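Chrac-14 (Drosophila melanogaster, PDB 2BYK) pairs with Chrac-16 to bind DNA and promote nucleosome sliding in chromatin remodelling, and serves as an accessory component of the DNA polymerase epsilon complex. Local coordinates at residues T53-A56 / H57-H61; L76-E79 / S80-P83; R34-I37 / A38-A41. All coordinates share one frame; numbering follows the deposited sequence.

Interaction 1: residues T53-A56 / H57-H61; sequences TALA and HKQNH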
ATOM      1  N   THR B  53       8.617  -9.091  -7.606  1.00 59.18           N
ATOM      2  CA  THR B  53       8.939  -9.880  -8.790  1.00 60.14           C
ATOM      3  C   THR B  53      10.456  -9.930  -8.927  1.00 61.20           C
ATOM      4  O   THR B  53      11.035 -10.979  -9.222  1.00 60.88           O
ATOM      5  CB  THR B  53       8.361  -9.240 -10.070  1.00 59.63           C
ATOM      6  OG1 THR B  53       6.932  -9.239 -10.004  1.00 61.84           O
ATOM      7  CG2 THR B  53       8.795 -10.014 -11.300  1.00 59.45           C
ATOM      8  N   ALA B  54      11.089  -8.781  -8.711  1.00 61.91           N
ATOM      9  CA  ALA B  54      12.537  -8.662  -8.795  1.00 62.28           C
ATOM     10  C   ALA B  54      13.206  -9.575  -7.776  1.00 64.04           C
ATOM     11  O   ALA B  54      14.057 -10.385  -8.134  1.00 64.76           O
ATOM     12  CB  ALA B  54      12.943  -7.229  -8.551  1.00 62.26           C
ATOM     13  N   LEU B  55      12.807  -9.439  -6.511  1.00 66.01           N
ATOM     14  CA  LEU B  55      13.348 -10.235  -5.405  1.00 66.76           C
ATOM     15  C   LEU B  55      13.181 -11.735  -5.637  1.00 68.06           C
ATOM     16  O   LEU B  55      14.028 -12.540  -5.249  1.00 66.76           O
ATOM     17  CB  LEU B  55      12.657  -9.835  -4.102  1.00 66.05           C
ATOM     18  CG  LEU B  55      13.110 -10.551  -2.835  1.00 65.55           C
ATOM     19  CD1 LEU B  55      14.603 -10.350  -2.625  1.00 65.77           C
ATOM     20  CD2 LEU B  55      12.327 -10.005  -1.663  1.00 65.93           C
ATOM     21  N   ALA B  56      12.076 -12.099  -6.272  1.00 71.01           N
ATOM     22  CA  ALA B  56      11.791 -13.489  -6.575  1.00 74.57           C
ATOM     23  C   ALA B  56      12.784 -14.057  -7.597  1.00 77.92           C
ATOM     24  O   ALA B  56      13.061 -15.249  -7.589  1.00 77.59           O
ATOM     25  CB  ALA B  56      10.365 -13.619  -7.090  1.00 72.84           C
ATOM     26  N   HIS B  57      13.316 -13.213  -8.478  1.00 82.68           N
ATOM     27  CA  HIS B  57      14.278 -13.687  -9.472  1.00 87.12           C
ATOM     28  C   HIS B  57      15.694 -13.686  -8.907  1.00 89.39           C
ATOM     29  O   HIS B  57      16.540 -14.448  -9.369  1.00 89.84           O
ATOM     30  CB  HIS B  57      14.225 -12.839 -10.753  1.00 89.17           C
ATOM     31  CG  HIS B  57      15.214 -13.259 -11.805  1.00 92.95           C
ATOM     32  ND1 HIS B  57      16.544 -12.892 -11.773  1.00 94.04           N
ATOM     33  CD2 HIS B  57      15.065 -14.020 -12.918  1.00 93.70           C
ATOM     34  CE1 HIS B  57      17.170 -13.406 -12.818  1.00 94.39           C
ATOM     35  NE2 HIS B  57      16.295 -14.095 -13.528  1.00 94.53           N
ATOM     36  N   LYS B  58      15.948 -12.838  -7.909  1.00 92.35           N
ATOM     37  CA  LYS B  58      17.273 -12.759  -7.277  1.00 94.67           C
ATOM     38  C   LYS B  58      17.541 -14.059  -6.522  1.00 95.36           C
ATOM     39  O   LYS B  58      18.686 -14.389  -6.202  1.00 96.13           O
ATOM     40  CB  LYS B  58      17.348 -11.574  -6.299  1.00 95.82           C
ATOM     41  CG  LYS B  58      18.742 -11.348  -5.691  1.00 97.83           C
ATOM     42  CD  LYS B  58      18.765 -10.244  -4.624  1.00 99.26           C
ATOM     43  CE  LYS B  58      18.026 -10.660  -3.349  1.00100.55           C
ATOM     44  NZ  LYS B  58      18.113  -9.635  -2.265  1.00100.80           N
ATOM     45  N   GLN B  59      16.464 -14.785  -6.237  1.00 95.60           N
ATOM     46  CA  GLN B  59      16.528 -16.061  -5.539  1.00 95.81           C
ATOM     47  C   GLN B  59      16.077 -17.071  -6.584  1.00 96.08           C
ATOM     48  O   GLN B  59      15.730 -18.213  -6.281  1.00 94.80           O
ATOM     49  CB  GLN B  59      15.578 -16.022  -4.347  1.00 96.04           C
ATOM     50  CG  GLN B  59      15.794 -14.780  -3.492  1.00 97.90           C
ATOM     51  CD  GLN B  59      14.817 -14.663  -2.347  1.00 98.69           C
ATOM     52  OE1 GLN B  59      13.608 -14.532  -2.555  1.00 99.22           O
ATOM     53  NE2 GLN B  59      15.335 -14.707  -1.122  1.00 98.42           N
ATOM     54  N   ASN B  60      16.121 -16.587  -7.824  1.00 97.71           N
ATOM     55  CA  ASN B  60      15.742 -17.271  -9.063  1.00 99.64           C
ATOM     56  C   ASN B  60      14.651 -18.348  -9.044  1.00 99.58           C
ATOM     57  O   ASN B  60      14.714 -19.318  -9.811  1.00 99.57           O
ATOM     58  CB  ASN B  60      17.001 -17.791  -9.804  1.00101.13           C
ATOM     59  CG  ASN B  60      17.492 -19.143  -9.297  1.00102.29           C
ATOM     60  OD1 ASN B  60      17.756 -19.321  -8.104  1.00102.29           O
ATOM     61  ND2 ASN B  60      17.635 -20.101 -10.216  1.00102.29           N
ATOM     62  N   HIS B  61      13.639 -18.175  -8.187  1.00 98.70           N
ATOM     63  CA  HIS B  61      12.538 -19.130  -8.163  1.00 96.61           C
ATOM     64  C   HIS B  61      11.352 -18.586  -8.980  1.00 94.11           C
ATOM     65  O   HIS B  61      11.083 -17.379  -9.011  1.00 93.07           O
ATOM     66  CB  HIS B  61      12.132 -19.527  -6.720  1.00 98.57           C
ATOM     67  CG  HIS B  61      11.595 -18.410  -5.875  1.00101.25           C
ATOM     68  ND1 HIS B  61      12.391 -17.407  -5.363  1.00102.29           N
ATOM     69  CD2 HIS B  61      10.351 -18.185  -5.387  1.00102.28           C
ATOM     70  CE1 HIS B  61      11.664 -16.616  -4.592  1.00102.29           C
ATOM     71  NE2 HIS B  61      10.421 -17.067  -4.590  1.00102.29           N
TER
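Backbone bonds dominate the turn that joins T53-A56 to H57-H61. The carbonyl oxygen of A54 receives two of them: K58 N at 3.1 Å, lying in the carbonyl plane, and H57 N at 2.9 Å, which approaches from above that plane. The pairing of i+4 and i+3 donors is consistent with the helix narrowing toward i+3 bonding at its end. L55 O receives weak hydrogen bonds from K58 N and Q59 N, whereas A56 O has a sound donor in H61 N, 3.0 Å away and almost in line with the carbonyl bond (168°).

The apolar contacts run along the side. K58 bends at chi3 (70°), which brings its CE against L55 CD1 at 3.5 Å, while the leucine also rests on Q71 and T72 of helix 66-75.

The imidazole of H61 closes the end. A chi1 of 64° places CG between the backbone N and the carbonyl carbon and carries the ring back toward A56, with CE1 3.7 Å from A56 CA and 4.1 Å from A56 CB. On its far nitrogen, NE2 makes a weak hydrogen bond to D68 at the start of helix 66-75. Without the ring, an alanine here would probably leave D68 short of this weak partner and uncover the flank of A56.

N60 has a positive phi, and its N makes a weak bond to H57 O; with the H61 N to A56 O bond, this is consistent with a Schellman motif ending the long central helix of a histone fold.

Interaction 2: residues L76-E79 / S80-P83; sequences LDFE and SFVP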
ATOM      1  N   LEU B  76      11.311  -2.034   1.345  1.00 72.39           N
ATOM      2  CA  LEU B  76      10.904  -0.728   0.853  1.00 70.78           C
ATOM      3  C   LEU B  76      10.632   0.229   2.015  1.00 72.18           C
ATOM      4  O   LEU B  76      10.117   1.331   1.811  1.00 73.25           O
ATOM      5  CB  LEU B  76       9.664  -0.861  -0.035  1.00 67.43           C
ATOM      6  CG  LEU B  76       9.895  -1.560  -1.373  1.00 64.52           C
ATOM      7  CD1 LEU B  76       8.576  -1.742  -2.089  1.00 64.08           C
ATOM      8  CD2 LEU B  76      10.857  -0.744  -2.214  1.00 62.67           C
ATOM      9  N   ASP B  77      10.989  -0.204   3.225  1.00 73.04           N
ATOM     10  CA  ASP B  77      10.811   0.583   4.450  1.00 74.82           C
ATOM     11  C   ASP B  77       9.419   0.567   5.050  1.00 74.50           C
ATOM     12  O   ASP B  77       9.088   1.377   5.919  1.00 73.82           O
ATOM     13  CB  ASP B  77      11.243   2.027   4.232  1.00 78.71           C
ATOM     14  CG  ASP B  77      12.661   2.270   4.675  1.00 83.10           C
ATOM     15  OD1 ASP B  77      13.558   1.516   4.228  1.00 85.17           O
ATOM     16  OD2 ASP B  77      12.878   3.210   5.474  1.00 85.58           O
ATOM     17  N   PHE B  78       8.598  -0.356   4.575  1.00 74.03           N
ATOM     18  CA  PHE B  78       7.256  -0.496   5.094  1.00 74.11           C
ATOM     19  C   PHE B  78       7.298  -1.755   5.928  1.00 74.85           C
ATOM     20  O   PHE B  78       6.578  -2.711   5.652  1.00 75.09           O
ATOM     21  CB  PHE B  78       6.248  -0.667   3.962  1.00 72.90           C
ATOM     22  CG  PHE B  78       6.137   0.525   3.070  1.00 71.61           C
ATOM     23  CD1 PHE B  78       6.479   0.434   1.726  1.00 71.52           C
ATOM     24  CD2 PHE B  78       5.690   1.739   3.570  1.00 71.64           C
ATOM     25  CE1 PHE B  78       6.377   1.538   0.894  1.00 72.82           C
ATOM     26  CE2 PHE B  78       5.583   2.852   2.747  1.00 72.33           C
ATOM     27  CZ  PHE B  78       5.928   2.753   1.405  1.00 72.81           C
ATOM     28  N   GLU B  79       8.162  -1.768   6.937  1.00 75.80           N
ATOM     29  CA  GLU B  79       8.266  -2.945   7.776  1.00 75.69           C
ATOM     30  C   GLU B  79       7.219  -2.948   8.879  1.00 72.76           C
ATOM     31  O   GLU B  79       6.930  -3.989   9.452  1.00 72.70           O
ATOM     32  CB  GLU B  79       9.662  -3.066   8.375  1.00 80.04           C
ATOM     33  CG  GLU B  79       9.790  -4.299   9.250  1.00 88.01           C
ATOM     34  CD  GLU B  79      11.227  -4.699   9.517  1.00 93.30           C
ATOM     35  OE1 GLU B  79      11.984  -3.878  10.082  1.00 96.34           O
ATOM     36  OE2 GLU B  79      11.598  -5.844   9.158  1.00 96.06           O
ATOM     37  N   SER B  80       6.645  -1.789   9.172  1.00 69.38           N
ATOM     38  CA  SER B  80       5.616  -1.712  10.196  1.00 66.58           C
ATOM     39  C   SER B  80       4.390  -2.492   9.728  1.00 64.56           C
ATOM     40  O   SER B  80       3.512  -2.838  10.513  1.00 63.86           O
ATOM     41  CB  SER B  80       5.251  -0.250  10.464  1.00 66.89           C
ATOM     42  OG  SER B  80       5.138   0.479   9.257  1.00 67.83           O
ATOM     43  N   PHE B  81       4.355  -2.785   8.436  1.00 63.22           N
ATOM     44  CA  PHE B  81       3.248  -3.518   7.835  1.00 63.55           C
ATOM     45  C   PHE B  81       3.322  -5.014   8.105  1.00 63.60           C
ATOM     46  O   PHE B  81       2.325  -5.635   8.460  1.00 64.45           O
ATOM     47  CB  PHE B  81       3.237  -3.328   6.310  1.00 64.06           C
ATOM     48  CG  PHE B  81       2.864  -1.944   5.851  1.00 64.17           C
ATOM     49  CD1 PHE B  81       3.072  -0.831   6.662  1.00 63.70           C
ATOM     50  CD2 PHE B  81       2.352  -1.751   4.572  1.00 65.05           C
ATOM     51  CE1 PHE B  81       2.779   0.455   6.207  1.00 63.18           C
ATOM     52  CE2 PHE B  81       2.055  -0.466   4.107  1.00 65.83           C
ATOM     53  CZ  PHE B  81       2.271   0.639   4.930  1.00 64.05           C
ATOM     54  N   VAL B  82       4.512  -5.579   7.919  1.00 63.73           N
ATOM     55  CA  VAL B  82       4.756  -7.015   8.068  1.00 64.11           C
ATOM     56  C   VAL B  82       4.094  -7.768   9.232  1.00 64.82           C
ATOM     57  O   VAL B  82       3.622  -8.891   9.055  1.00 65.04           O
ATOM     58  CB  VAL B  82       6.273  -7.305   8.072  1.00 62.91           C
ATOM     59  CG1 VAL B  82       6.522  -8.792   7.826  1.00 62.71           C
ATOM     60  CG2 VAL B  82       6.953  -6.477   6.998  1.00 61.21           C
ATOM     61  N   PRO B  83       4.051  -7.173  10.434  1.00 65.52           N
ATOM     62  CA  PRO B  83       3.423  -7.855  11.572  1.00 65.96           C
ATOM     63  C   PRO B  83       1.969  -8.257  11.296  1.00 66.02           C
ATOM     64  O   PRO B  83       1.608  -9.439  11.337  1.00 65.22           O
ATOM     65  CB  PRO B  83       3.522  -6.817  12.685  1.00 66.10           C
ATOM     66  CG  PRO B  83       4.783  -6.105  12.359  1.00 65.66           C
ATOM     67  CD  PRO B  83       4.663  -5.905  10.867  1.00 66.17           C
TER
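E79 O is approached by three groups of the following turn. V82 N gives it a weak hydrogen bond at 3.3 Å (122° at the hydrogen). P83 CD lies 3.3 Å from E79 O, and V82 CG2 comes within 3.5 Å of the same atom. The proline nitrogen has no hydrogen to offer, and its CD fills the place beside the oxygen. V82 meanwhile leans on L70 and T74 of helix 66-75.

The apolar half of the contact belongs to F78 and F81. Both rings leave the chain with CG anti to the carbonyl carbon, with near-identical first torsions, and the two side chains run next to each other in the same direction. F78 CB stands over the centre of the F81 ring in a CH-pi contact, 4.0 Å from the centroid, and F78 CD2 meets F81 CZ at 3.8 Å. The planes are inclined at 35°, an oblique pairing. F78 also meets F44 edge-to-face, while F81 packs on an apolar side chain of the partner subunit.

Just before, D77 is the C-prime residue of the Schellman motif that ends helix 66-75. Across the turn itself there is one weak backbone bond, and the rest of the contact is mainly apolar, chiefly the F78-F81 pair.

Interaction 3: residues R34-I37 / A38-A41; sequences RAAI and ARAA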
ATOM      1  N   ARG B  34      -8.090  12.958  -1.802  1.00 61.09           N
ATOM      2  CA  ARG B  34      -8.543  11.587  -1.953  1.00 60.92           C
ATOM      3  C   ARG B  34      -8.164  11.012  -3.316  1.00 57.95           C
ATOM      4  O   ARG B  34      -7.902   9.817  -3.444  1.00 57.24           O
ATOM      5  CB  ARG B  34     -10.048  11.524  -1.715  1.00 65.14           C
ATOM      6  CG  ARG B  34     -10.394  11.943  -0.297  1.00 74.29           C
ATOM      7  CD  ARG B  34     -11.852  11.713   0.071  1.00 82.13           C
ATOM      8  NE  ARG B  34     -12.756  12.657  -0.589  1.00 88.86           N
ATOM      9  CZ  ARG B  34     -14.061  12.753  -0.334  1.00 92.65           C
ATOM     10  NH1 ARG B  34     -14.633  11.959   0.576  1.00 94.27           N
ATOM     11  NH2 ARG B  34     -14.799  13.643  -0.993  1.00 94.19           N
ATOM     12  N   ALA B  35      -8.108  11.875  -4.325  1.00 55.39           N
ATOM     13  CA  ALA B  35      -7.747  11.460  -5.677  1.00 51.83           C
ATOM     14  C   ALA B  35      -6.295  11.039  -5.692  1.00 49.90           C
ATOM     15  O   ALA B  35      -5.949   9.995  -6.249  1.00 50.53           O
ATOM     16  CB  ALA B  35      -7.956  12.597  -6.639  1.00 52.52           C
ATOM     17  N   ALA B  36      -5.449  11.866  -5.085  1.00 46.69           N
ATOM     18  CA  ALA B  36      -4.025  11.581  -5.010  1.00 45.47           C
ATOM     19  C   ALA B  36      -3.801  10.266  -4.275  1.00 45.84           C
ATOM     20  O   ALA B  36      -3.110   9.382  -4.772  1.00 47.19           O
ATOM     21  CB  ALA B  36      -3.307  12.703  -4.296  1.00 44.88           C
ATOM     22  N   ILE B  37      -4.399  10.139  -3.094  1.00 44.74           N
ATOM     23  CA  ILE B  37      -4.260   8.932  -2.289  1.00 43.07           C
ATOM     24  C   ILE B  37      -4.596   7.697  -3.099  1.00 43.54           C
ATOM     25  O   ILE B  37      -3.872   6.701  -3.075  1.00 43.75           O
ATOM     26  CB  ILE B  37      -5.161   8.998  -1.043  1.00 42.28           C
ATOM     27  CG1 ILE B  37      -4.574  10.020  -0.070  1.00 42.30           C
ATOM     28  CG2 ILE B  37      -5.273   7.627  -0.381  1.00 39.34           C
ATOM     29  CD1 ILE B  37      -5.463  10.346   1.087  1.00 46.12           C
ATOM     30  N   ALA B  38      -5.699   7.765  -3.827  1.00 44.37           N
ATOM     31  CA  ALA B  38      -6.110   6.640  -4.645  1.00 45.09           C
ATOM     32  C   ALA B  38      -5.065   6.351  -5.724  1.00 45.94           C
ATOM     33  O   ALA B  38      -4.726   5.195  -5.967  1.00 47.13           O
ATOM     34  CB  ALA B  38      -7.461   6.920  -5.274  1.00 43.31           C
ATOM     35  N   ARG B  39      -4.546   7.394  -6.368  1.00 46.05           N
ATOM     36  CA  ARG B  39      -3.547   7.189  -7.407  1.00 46.05           C
ATOM     37  C   ARG B  39      -2.317   6.558  -6.797  1.00 45.08           C
ATOM     38  O   ARG B  39      -1.714   5.654  -7.368  1.00 45.29           O
ATOM     39  CB  ARG B  39      -3.164   8.511  -8.054  1.00 47.96           C
ATOM     40  CG  ARG B  39      -4.305   9.200  -8.763  1.00 54.48           C
ATOM     41  CD  ARG B  39      -3.770  10.296  -9.665  1.00 58.69           C
ATOM     42  NE  ARG B  39      -2.901  11.198  -8.915  1.00 63.58           N
ATOM     43  CZ  ARG B  39      -3.326  12.275  -8.259  1.00 65.71           C
ATOM     44  NH1 ARG B  39      -4.620  12.593  -8.271  1.00 65.67           N
ATOM     45  NH2 ARG B  39      -2.459  13.024  -7.578  1.00 65.68           N
ATOM     46  N   ALA B  40      -1.955   7.048  -5.622  1.00 45.38           N
ATOM     47  CA  ALA B  40      -0.795   6.556  -4.895  1.00 45.78           C
ATOM     48  C   ALA B  40      -0.931   5.075  -4.554  1.00 45.42           C
ATOM     49  O   ALA B  40       0.017   4.299  -4.719  1.00 44.61           O
ATOM     50  CB  ALA B  40      -0.619   7.358  -3.632  1.00 47.12           C
ATOM     51  N   ALA B  41      -2.108   4.695  -4.063  1.00 44.92           N
ATOM     52  CA  ALA B  41      -2.376   3.308  -3.717  1.00 46.21           C
ATOM     53  C   ALA B  41      -2.096   2.423  -4.933  1.00 46.89           C
ATOM     54  O   ALA B  41      -1.613   1.298  -4.795  1.00 48.08           O
ATOM     55  CB  ALA B  41      -3.817   3.156  -3.273  1.00 45.43           C
TER
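The long central helix of the histone fold, residues 31-58, passes through this contact, and here R39 folds back over A35 and A36. Four regular i to i+4 bonds carry the backbone. A38 N reaches R34 O and R39 N reaches A35 O, each at 3.0 Å. The next two are shorter: A40 N to A36 O at 2.7 Å, then A41 N to I37 O at 2.8 Å.

In the histone-fold dimer this central helix meets both helix 14-22 and the partner subunit. I37 rests on I19 of helix 14-22, A38 and A41 touch I15 of the same helix, and A36, I37, A40 and A41 are packed by side chains of the partner subunit.

The one large side chain to return across the contact is that of R39. Its CG passes A35 O at 3.1 Å. From CB onward the side chain runs toward the N-terminal end of the helix, and a bend at chi3 (-53°) lays the guanidinium against the backbone. The flat group has one face over the main chain: A36 CA is 3.1 Å from its plane, displaced towards the rim, and A35 O also lies over a face. NH2 comes within 3.4 Å of A36 CB, and NH1 within 3.7 Å of A35 CB. The group thus rests on backbone atoms and on the methyl groups of A35 and A36; for its polar partner NH2 turns to the partner subunit, giving a weak hydrogen bond to a backbone atom there.

In the fold
Interactions 3 and 1 both belong to helix 31-58, the first near its start and the second at its end; their centres lie 29 Å apart and their nearest atoms about 15 Å. Interaction 2 falls after helix 66-75, its centre 20 Å from that of interaction 3 and 19 Å from that of interaction 1, with nearest atoms about 9 Å away in each case. None touches another. Along the chain they follow in the order 3, 1, 2. Helix 66-75 links two of them, since side chains of 53-61 and of 76-83 both lean on it. Interactions 2 and 3 also meet the partner subunit, whereas no other chain of the assembly touches interaction 1.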